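Local coordinates for SPbeta prophage-derived uncharacterized protein YopX (PDB 2I2L) that is of unknown function but forms a homodimer and is encoded by the SPbeta prophage carried in the Bacillus subtilis genome, at residues A4-D9 / A53-A58; W31-L36 / P43-T48; K63-R68 / C84-S89. All blocks are in the same frame, centred on the assembly; numbering follows the deposited sequence.

Contact 1. Residues A4-D9 / A53-A58; sequences AYRVWD and ALMWGA
With Arg6 CG set between the backbone N and the carbonyl carbon (chi1 45°) and Met55 CG beside its own backbone N (chi1 -60°), the side chains of Arg6 and Met55 cross obliquely over one face of the strands. Met55, a selenomethionine, bends at chi3 (-79°), which carries its methyl CE back to 3.4 Å from Arg6 CD. The selenium sits at the edge of the guanidinium, SE to Arg6 NH1 being 3.5 Å; Arg6 NE is hydrogen-bonded to the hydroxyl of Tyr15. Trp8 adds to the packing round the methyl, its CB 3.9 Å from Met55 CE. Beneath these side chains, strands 5-8 and 53-56 run antiparallel at the centre of a four-stranded sheet, their axes 4.7 Å apart. Arg6 and Met55 form a hydrogen-bonded pair: Met55 N to Arg6 O is 2.9 Å, and the return bond from Arg6 N to Met55 O is also 2.9 Å. Trp8 and Ala53 make the next such pair, resting on the bond from Trp8 N to Ala53 O. On the other face Tyr5 stands across from Trp56, Tyr5 CB lying 3.5 Å from Trp56 CE3, while Leu54 CD2 rests over the centre of the Trp56 indole at 4.1 Å above its plane. Strand 21-25 covers this face with Leu23, and the Trp56 indole reaches the dimer interface, where NE1 donates to Asn2 O of the second subunit.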
loop_
_atom_site.group_PDB
_atom_site.type_symbol
_atom_site.label_atom_id
_atom_site.label_comp_id
_atom_site.label_asym_id
_atom_site.label_seq_id
_atom_site.Cartn_x
_atom_site.Cartn_y
_atom_site.Cartn_z
ATOM N N ALA B 4 -2.285 -6.112 6.185
ATOM C CA ALA B 4 -2.700 -5.187 7.245
ATOM C C ALA B 4 -3.541 -4.011 6.751
ATOM O O ALA B 4 -3.201 -3.341 5.769
ATOM C CB ALA B 4 -1.479 -4.659 8.002
ATOM N N TYR B 5 -4.650 -3.782 7.443
ATOM C CA TYR B 5 -5.540 -2.674 7.132
ATOM C C TYR B 5 -6.384 -2.415 8.375
ATOM O O TYR B 5 -6.388 -3.219 9.318
ATOM C CB TYR B 5 -6.457 -3.001 5.938
ATOM C CG TYR B 5 -7.568 -3.964 6.262
ATOM C CD1 TYR B 5 -7.382 -5.330 6.130
ATOM C CD2 TYR B 5 -8.776 -3.509 6.804
ATOM C CE1 TYR B 5 -8.360 -6.233 6.540
ATOM C CE2 TYR B 5 -9.755 -4.393 7.222
ATOM C CZ TYR B 5 -9.540 -5.762 7.092
ATOM O OH TYR B 5 -10.471 -6.672 7.557
ATOM N N ARG B 6 -7.071 -1.278 8.369
ATOM C CA ARG B 6 -7.970 -0.875 9.448
ATOM C C ARG B 6 -9.075 -0.041 8.799
ATOM O O ARG B 6 -8.828 0.692 7.842
ATOM C CB ARG B 6 -7.231 -0.037 10.513
ATOM C CG ARG B 6 -6.321 1.033 9.933
ATOM C CD ARG B 6 -6.449 2.388 10.620
ATOM N NE ARG B 6 -5.440 2.624 11.651
ATOM C CZ ARG B 6 -4.704 3.735 11.733
ATOM N NH1 ARG B 6 -4.856 4.720 10.847
ATOM N NH2 ARG B 6 -3.806 3.863 12.703
ATOM N N VAL B 7 -10.299 -0.182 9.285
ATOM C CA VAL B 7 -11.392 0.608 8.742
ATOM C C VAL B 7 -12.093 1.372 9.840
ATOM O O VAL B 7 -12.359 0.846 10.923
ATOM C CB VAL B 7 -12.452 -0.245 8.016
ATOM C CG1 VAL B 7 -11.886 -0.819 6.743
ATOM C CG2 VAL B 7 -12.925 -1.338 8.918
ATOM N N TRP B 8 -12.358 2.636 9.547
ATOM C CA TRP B 8 -13.071 3.516 10.453
ATOM C C TRP B 8 -14.494 3.423 9.911
ATOM O O TRP B 8 -14.730 3.741 8.742
ATOM C CB TRP B 8 -12.538 4.936 10.306
ATOM C CG TRP B 8 -13.236 5.950 11.147
ATOM C CD1 TRP B 8 -13.892 7.065 10.707
ATOM C CD2 TRP B 8 -13.270 6.006 12.576
ATOM N NE1 TRP B 8 -14.322 7.820 11.773
ATOM C CE2 TRP B 8 -13.951 7.194 12.937
ATOM C CE3 TRP B 8 -12.783 5.171 13.596
ATOM C CZ2 TRP B 8 -14.160 7.570 14.262
ATOM C CZ3 TRP B 8 -12.993 5.549 14.924
ATOM C CH2 TRP B 8 -13.674 6.739 15.240
ATOM N N ASP B 9 -15.431 2.958 10.734
ATOM C CA ASP B 9 -16.813 2.809 10.298
ATOM C C ASP B 9 -17.665 4.008 10.680
ATOM O O ASP B 9 -18.889 3.953 10.569
ATOM C CB ASP B 9 -17.433 1.566 10.915
ATOM C CG ASP B 9 -17.640 1.707 12.401
ATOM O OD1 ASP B 9 -18.262 0.810 13.007
ATOM O OD2 ASP B 9 -17.178 2.721 12.968
ATOM N N ALA B 53 -13.690 4.915 6.364
ATOM C CA ALA B 53 -12.489 4.942 5.539
ATOM C C ALA B 53 -11.607 3.693 5.660
ATOM O O ALA B 53 -11.414 3.156 6.758
ATOM C CB ALA B 53 -11.668 6.190 5.872
ATOM N N LEU B 54 -11.075 3.245 4.519
ATOM C CA LEU B 54 -10.187 2.083 4.450
ATOM C C LEU B 54 -8.730 2.587 4.472
ATOM O O LEU B 54 -8.321 3.360 3.605
ATOM C CB LEU B 54 -10.436 1.306 3.146
ATOM C CG LEU B 54 -10.183 -0.213 3.082
ATOM C CD1 LEU B 54 -10.188 -0.665 1.644
ATOM C CD2 LEU B 54 -8.857 -0.575 3.715
HETATM N N MSE B 55 -7.957 2.152 5.465
HETATM C CA MSE B 55 -6.547 2.538 5.583
HETATM C C MSE B 55 -5.604 1.321 5.604
HETATM O O MSE B 55 -5.692 0.445 6.479
HETATM C CB MSE B 55 -6.338 3.359 6.844
HETATM C CG MSE B 55 -7.150 4.641 6.885
HETATM SE SE MSE B 55 -7.576 5.092 8.732
HETATM C CE MSE B 55 -9.032 3.838 8.961
ATOM N N TRP B 56 -4.700 1.268 4.631
ATOM C CA TRP B 56 -3.750 0.169 4.554
ATOM C C TRP B 56 -2.561 0.359 5.483
ATOM O O TRP B 56 -2.246 1.478 5.921
ATOM C CB TRP B 56 -3.225 0.004 3.131
ATOM C CG TRP B 56 -4.275 -0.329 2.140
ATOM C CD1 TRP B 56 -4.702 0.458 1.118
ATOM C CD2 TRP B 56 -5.017 -1.553 2.047
ATOM N NE1 TRP B 56 -5.668 -0.196 0.390
ATOM C CE2 TRP B 56 -5.880 -1.431 0.938
ATOM C CE3 TRP B 56 -5.033 -2.736 2.788
ATOM C CZ2 TRP B 56 -6.752 -2.455 0.549
ATOM C CZ3 TRP B 56 -5.902 -3.757 2.395
ATOM C CH2 TRP B 56 -6.748 -3.603 1.286
ATOM N N GLY B 57 -1.892 -0.747 5.772
ATOM C CA GLY B 57 -0.735 -0.669 6.629
ATOM C C GLY B 57 0.513 -1.109 5.900
ATOM O O GLY B 57 0.440 -1.842 4.929
ATOM N N ALA B 58 1.657 -0.638 6.369
ATOM C CA ALA B 58 2.943 -0.998 5.803
ATOM C C ALA B 58 3.844 -1.364 6.982
ATOM O O ALA B 58 3.764 -0.765 8.055
ATOM C CB ALA B 58 3.541 0.186 5.034
#

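Contact 2. Residues W31-L36 / P43-T48; sequences WTLKRL and PVVDST
Trp31 lays one face of its indole over the backbone of Asp46 and Ser47, with Ser47 CB 3.6 Å from the centroid of the five-membered ring and 13° off its normal, a CH-pi contact. At the far end of the indole, Trp31 CH2 comes to 3.2 Å from Asp46 O. The two segments are the arms of a beta hairpin, antiparallel at 172°, interrupted by a classic beta bulge, in which Leu33 stands opposite two residues, Val44 and Val45. The evidence lies in the shared acceptor Leu33 O, which takes a bond from Val44 N at 2.7 Å and a weak one from Val45 N at 3.4 Å, while Leu33 N donates to Val45 O. Leu33 CG is anti to the backbone N (chi1 -178°), and its branch CD2 meets Val44 CB at 3.6 Å; Leu33 CB packs against Val45 CG2. The leucine also touches Tyr5 and Val7 of strand 5-8, joining the hairpin to the neighbouring sheet. On the opposite face of the hairpin, Lys34 crosses Pro43, touching its CA and CB through CD. Beside them Thr32 and Asp46 point the same way, and Thr32 OG1 lies 3.1 Å from Asp46 OD1.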
loop_
_atom_site.group_PDB
_atom_site.type_symbol
_atom_site.label_atom_id
_atom_site.label_comp_id
_atom_site.label_asym_id
_atom_site.label_seq_id
_atom_site.Cartn_x
_atom_site.Cartn_y
_atom_site.Cartn_z
ATOM N N TRP B 31 -15.420 -1.607 -1.413
ATOM C CA TRP B 31 -14.991 -2.534 -0.387
ATOM C C TRP B 31 -16.083 -2.636 0.656
ATOM O O TRP B 31 -16.961 -1.777 0.734
ATOM C CB TRP B 31 -13.681 -2.078 0.255
ATOM C CG TRP B 31 -13.728 -0.730 0.895
ATOM C CD1 TRP B 31 -13.201 0.421 0.405
ATOM C CD2 TRP B 31 -14.264 -0.410 2.182
ATOM N NE1 TRP B 31 -13.361 1.436 1.307
ATOM C CE2 TRP B 31 -14.008 0.957 2.407
ATOM C CE3 TRP B 31 -14.935 -1.150 3.171
ATOM C CZ2 TRP B 31 -14.391 1.610 3.580
ATOM C CZ3 TRP B 31 -15.322 -0.503 4.349
ATOM C CH2 TRP B 31 -15.046 0.869 4.543
ATOM N N THR B 32 -16.036 -3.692 1.457
ATOM C CA THR B 32 -17.039 -3.903 2.490
ATOM C C THR B 32 -16.464 -4.662 3.665
ATOM O O THR B 32 -15.929 -5.755 3.500
ATOM C CB THR B 32 -18.200 -4.729 1.961
ATOM O OG1 THR B 32 -18.805 -4.054 0.853
ATOM C CG2 THR B 32 -19.217 -4.958 3.066
ATOM N N LEU B 33 -16.578 -4.100 4.855
ATOM C CA LEU B 33 -16.069 -4.793 6.016
ATOM C C LEU B 33 -17.143 -5.750 6.517
ATOM O O LEU B 33 -18.206 -5.316 6.942
ATOM C CB LEU B 33 -15.713 -3.813 7.122
ATOM C CG LEU B 33 -15.133 -4.540 8.333
ATOM C CD1 LEU B 33 -13.708 -4.990 8.027
ATOM C CD2 LEU B 33 -15.155 -3.624 9.546
ATOM N N LYS B 34 -16.877 -7.051 6.443
ATOM C CA LYS B 34 -17.825 -8.049 6.925
ATOM C C LYS B 34 -17.322 -8.577 8.268
ATOM O O LYS B 34 -16.168 -8.349 8.637
ATOM C CB LYS B 34 -17.944 -9.223 5.944
ATOM C CG LYS B 34 -18.401 -8.861 4.537
ATOM C CD LYS B 34 -19.773 -8.207 4.536
ATOM C CE LYS B 34 -20.389 -8.204 3.140
ATOM N NZ LYS B 34 -20.844 -9.561 2.729
ATOM N N ARG B 35 -18.196 -9.274 8.991
ATOM C CA ARG B 35 -17.865 -9.860 10.284
ATOM C C ARG B 35 -18.697 -11.126 10.478
ATOM O O ARG B 35 -19.922 -11.108 10.357
ATOM C CB ARG B 35 -18.155 -8.868 11.410
ATOM C CG ARG B 35 -18.132 -9.493 12.799
ATOM C CD ARG B 35 -18.774 -8.581 13.857
ATOM N NE ARG B 35 -17.905 -7.484 14.278
ATOM C CZ ARG B 35 -16.766 -7.642 14.956
ATOM N NH1 ARG B 35 -16.347 -8.857 15.297
ATOM N NH2 ARG B 35 -16.037 -6.581 15.290
ATOM N N LEU B 36 -18.019 -12.229 10.770
ATOM C CA LEU B 36 -18.678 -13.511 10.977
ATOM C C LEU B 36 -19.104 -13.656 12.439
ATOM O O LEU B 36 -18.268 -13.663 13.348
ATOM C CB LEU B 36 -17.728 -14.642 10.571
ATOM C CG LEU B 36 -18.343 -16.018 10.335
ATOM C CD1 LEU B 36 -18.870 -16.548 11.641
ATOM C CD2 LEU B 36 -19.454 -15.931 9.303
ATOM N N PRO B 43 -22.415 -7.701 7.585
ATOM C CA PRO B 43 -21.747 -6.431 7.259
ATOM C C PRO B 43 -21.572 -5.438 8.424
ATOM O O PRO B 43 -22.418 -5.335 9.318
ATOM C CB PRO B 43 -22.604 -5.873 6.112
ATOM C CG PRO B 43 -23.953 -6.453 6.389
ATOM C CD PRO B 43 -23.636 -7.875 6.780
ATOM N N VAL B 44 -20.452 -4.723 8.390
ATOM C CA VAL B 44 -20.089 -3.737 9.401
ATOM C C VAL B 44 -20.107 -2.343 8.764
ATOM O O VAL B 44 -20.668 -1.392 9.329
ATOM C CB VAL B 44 -18.666 -4.010 9.959
ATOM C CG1 VAL B 44 -18.376 -3.085 11.130
ATOM C CG2 VAL B 44 -18.536 -5.468 10.378
ATOM N N VAL B 45 -19.474 -2.228 7.597
ATOM C CA VAL B 45 -19.432 -0.971 6.860
ATOM C C VAL B 45 -19.078 -1.167 5.404
ATOM O O VAL B 45 -18.528 -2.194 5.018
ATOM C CB VAL B 45 -18.423 0.034 7.434
ATOM C CG1 VAL B 45 -19.165 1.144 8.143
ATOM C CG2 VAL B 45 -17.454 -0.663 8.365
ATOM N N ASP B 46 -19.401 -0.150 4.608
ATOM C CA ASP B 46 -19.161 -0.134 3.173
ATOM C C ASP B 46 -18.310 1.043 2.810
ATOM O O ASP B 46 -17.962 1.859 3.647
ATOM C CB ASP B 46 -20.474 0.012 2.425
ATOM C CG ASP B 46 -21.319 -1.217 2.512
ATOM O OD1 ASP B 46 -21.129 -2.112 1.672
ATOM O OD2 ASP B 46 -22.162 -1.304 3.427
ATOM N N SER B 47 -17.977 1.124 1.536
ATOM C CA SER B 47 -17.203 2.233 1.021
ATOM C C SER B 47 -18.255 3.306 0.714
ATOM O O SER B 47 -17.932 4.472 0.498
ATOM C CB SER B 47 -16.470 1.807 -0.259
ATOM O OG SER B 47 -17.369 1.293 -1.240
ATOM N N THR B 48 -19.521 2.889 0.709
ATOM C CA THR B 48 -20.643 3.783 0.425
ATOM C C THR B 48 -20.770 4.842 1.505
ATOM O O THR B 48 -20.974 6.016 1.206
ATOM C CB THR B 48 -21.989 3.011 0.338
ATOM O OG1 THR B 48 -22.215 2.286 1.555
ATOM C CG2 THR B 48 -21.971 2.047 -0.832
#

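Contact 3. Residues K63-R68 / C84-S89; sequences KFIYDR and CEVKFS
Val86 and Arg68 supply the hydrogen bond between the segments: Val86 N donates to Arg68 O at 2.7 Å, almost straight at the hydrogen (174°). The same carbonyl oxygen receives a CA-H...O contact, Glu85 CA to Arg68 O measuring 3.5 Å, so two successive residues of 84-89 converge on one acceptor.

The side-chain packing centres on Val86. Its CG1, anti to the backbone N, makes van der Waals contact with a carbonyl oxygen, Tyr66 O, at 3.6 Å. The apolar pair is formed by its other methyl, CG2, 4.4 Å from Ile65 CD1, a loose approach. Val86 also touches Phe93 of strand 92-96. Segment 84-89 belongs to strand 81-89 of the five-stranded antiparallel sheet, where 68-74 is its neighbour; residues 63-65 form an edge strand of the four-stranded sheet. The contact therefore lies where the chain passes from one sheet into the other through Tyr66 and Asp67.

The Asp67 carboxylate lies beside Phe88. Asp67 CG is anti to its own carbonyl carbon (chi1 -61°). Its OD2 is 3.2 Å from Phe88 N and 3.3 Å from Phe88 CB. The carboxylate and phenyl planes are 67° apart; Phe88 turns its ring to stack with Phe93 and also packs on Asn2 of the second subunit.

A water adds a bridge, donating to Asp67 O at 2.8 Å and, weakly, to Glu85 OE2. Within 63-68, Arg68 folds back so that NH1 makes a weak hydrogen bond to Phe64 O.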
loop_
_atom_site.group_PDB
_atom_site.type_symbol
_atom_site.label_atom_id
_atom_site.label_comp_id
_atom_site.label_asym_id
_atom_site.label_seq_id
_atom_site.Cartn_x
_atom_site.Cartn_y
_atom_site.Cartn_z
ATOM N N LYS B 63 7.385 -2.311 13.057
ATOM C CA LYS B 63 5.987 -2.000 13.328
ATOM C C LYS B 63 5.218 -1.803 12.020
ATOM O O LYS B 63 5.810 -1.499 10.976
ATOM C CB LYS B 63 5.872 -0.710 14.155
ATOM C CG LYS B 63 7.083 -0.358 15.031
ATOM C CD LYS B 63 7.178 -1.216 16.299
ATOM C CE LYS B 63 8.355 -0.786 17.187
ATOM N NZ LYS B 63 9.696 -1.011 16.562
ATOM N N PHE B 64 3.900 -1.990 12.087
ATOM C CA PHE B 64 3.016 -1.777 10.943
ATOM C C PHE B 64 2.466 -0.365 11.133
ATOM O O PHE B 64 2.065 -0.005 12.236
ATOM C CB PHE B 64 1.864 -2.780 10.956
ATOM C CG PHE B 64 1.963 -3.823 9.889
ATOM C CD1 PHE B 64 1.912 -5.178 10.214
ATOM C CD2 PHE B 64 2.121 -3.455 8.555
ATOM C CE1 PHE B 64 2.017 -6.154 9.223
ATOM C CE2 PHE B 64 2.225 -4.417 7.558
ATOM C CZ PHE B 64 2.175 -5.773 7.891
ATOM N N ILE B 65 2.461 0.440 10.077
ATOM C CA ILE B 65 1.961 1.802 10.187
ATOM C C ILE B 65 0.880 2.026 9.131
ATOM O O ILE B 65 1.064 1.675 7.963
ATOM C CB ILE B 65 3.129 2.828 10.029
ATOM C CG1 ILE B 65 2.874 4.057 10.904
ATOM C CG2 ILE B 65 3.263 3.266 8.592
ATOM C CD1 ILE B 65 4.089 4.980 11.053
ATOM N N TYR B 66 -0.254 2.587 9.557
ATOM C CA TYR B 66 -1.396 2.865 8.676
ATOM C C TYR B 66 -1.415 4.362 8.330
ATOM O O TYR B 66 -0.360 4.927 8.080
ATOM C CB TYR B 66 -2.682 2.435 9.380
ATOM C CG TYR B 66 -2.697 0.968 9.797
ATOM C CD1 TYR B 66 -3.260 -0.014 8.966
ATOM C CD2 TYR B 66 -2.155 0.567 11.017
ATOM C CE1 TYR B 66 -3.288 -1.351 9.338
ATOM C CE2 TYR B 66 -2.173 -0.770 11.403
ATOM C CZ TYR B 66 -2.744 -1.730 10.559
ATOM O OH TYR B 66 -2.777 -3.057 10.951
ATOM N N ASP B 67 -2.575 5.019 8.315
ATOM C CA ASP B 67 -2.597 6.456 7.991
ATOM C C ASP B 67 -2.891 7.374 9.181
ATOM O O ASP B 67 -3.819 8.190 9.153
ATOM C CB ASP B 67 -3.585 6.699 6.871
ATOM C CG ASP B 67 -3.198 5.955 5.611
ATOM O OD1 ASP B 67 -3.179 4.707 5.675
ATOM O OD2 ASP B 67 -2.902 6.608 4.577
ATOM N N ARG B 68 -2.036 7.263 10.198
ATOM C CA ARG B 68 -2.161 7.990 11.462
ATOM C C ARG B 68 -1.259 9.210 11.692
ATOM O O ARG B 68 -0.550 9.660 10.792
ATOM C CB ARG B 68 -1.927 6.996 12.593
ATOM C CG ARG B 68 -0.569 6.342 12.501
ATOM C CD ARG B 68 -0.673 4.867 12.181
ATOM N NE ARG B 68 -1.062 4.075 13.346
ATOM C CZ ARG B 68 -0.769 2.784 13.507
ATOM N NH1 ARG B 68 -0.080 2.132 12.576
ATOM N NH2 ARG B 68 -1.160 2.141 14.604
ATOM N N CYS B 84 3.088 14.975 12.933
ATOM C CA CYS B 84 2.755 14.926 11.511
ATOM C C CYS B 84 1.882 13.760 11.129
ATOM O O CYS B 84 2.001 12.679 11.699
ATOM C CB CYS B 84 4.031 14.881 10.672
ATOM S SG CYS B 84 5.035 16.368 10.835
ATOM N N GLU B 85 1.009 13.989 10.152
ATOM C CA GLU B 85 0.099 12.958 9.671
ATOM C C GLU B 85 0.709 12.157 8.529
ATOM O O GLU B 85 1.269 12.724 7.593
ATOM C CB GLU B 85 -1.218 13.590 9.210
ATOM C CG GLU B 85 -2.024 12.748 8.221
ATOM C CD GLU B 85 -3.371 13.373 7.892
ATOM O OE1 GLU B 85 -3.437 14.619 7.793
ATOM O OE2 GLU B 85 -4.359 12.622 7.724
ATOM N N VAL B 86 0.597 10.836 8.628
ATOM C CA VAL B 86 1.107 9.925 7.620
ATOM C C VAL B 86 0.033 9.731 6.555
ATOM O O VAL B 86 -1.040 9.181 6.827
ATOM C CB VAL B 86 1.453 8.559 8.244
ATOM C CG1 VAL B 86 1.927 7.598 7.174
ATOM C CG2 VAL B 86 2.511 8.741 9.314
ATOM N N LYS B 87 0.327 10.202 5.348
ATOM C CA LYS B 87 -0.594 10.087 4.224
ATOM C C LYS B 87 -0.022 9.071 3.243
ATOM O O LYS B 87 1.188 9.023 3.014
ATOM C CB LYS B 87 -0.740 11.423 3.487
ATOM C CG LYS B 87 -0.903 12.675 4.355
ATOM C CD LYS B 87 -1.225 13.878 3.462
ATOM C CE LYS B 87 -1.340 15.181 4.238
ATOM N NZ LYS B 87 -0.029 15.654 4.750
ATOM N N PHE B 88 -0.881 8.253 2.662
ATOM C CA PHE B 88 -0.408 7.280 1.695
ATOM C C PHE B 88 -0.814 7.811 0.334
ATOM O O PHE B 88 -1.970 7.680 -0.084
ATOM C CB PHE B 88 -1.035 5.914 1.968
ATOM C CG PHE B 88 -0.653 4.862 0.976
ATOM C CD1 PHE B 88 0.658 4.751 0.530
ATOM C CD2 PHE B 88 -1.602 3.974 0.492
ATOM C CE1 PHE B 88 1.022 3.774 -0.387
ATOM C CE2 PHE B 88 -1.249 2.995 -0.424
ATOM C CZ PHE B 88 0.073 2.899 -0.863
ATOM N N SER B 89 0.150 8.444 -0.336
ATOM C CA SER B 89 -0.070 9.041 -1.649
ATOM C C SER B 89 1.104 8.805 -2.603
ATOM O O SER B 89 2.262 8.844 -2.184
ATOM C CB SER B 89 -0.298 10.542 -1.482
ATOM O OG SER B 89 -0.172 11.209 -2.722
HETATM O O HOH W 1 -5.510 9.377 7.326
#

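Contact 1 lies between the other two, its centre 12 Å from that of contact 2 and 10 Å from that of contact 3, whereas contacts 2 and 3 stay about 11 Å apart at their nearest atoms. Contact 2 packs against contact 1 through Val7 CG2 and Leu33 CD2, 3.3 Å apart, and through Leu54 CD1 and Trp31 CD1, so the hairpin lies on the face carrying Tyr5, Val7 and Leu54. Toward contact 3 the link is partly backbone: Ala58 O and Ile65 N, 2.7 Å apart, probably hydrogen bond, placing 53-60 beside 63-65 in one sheet. Arg6 also meets contact 3, with CZ packed 3.4 Å from Tyr66 CB.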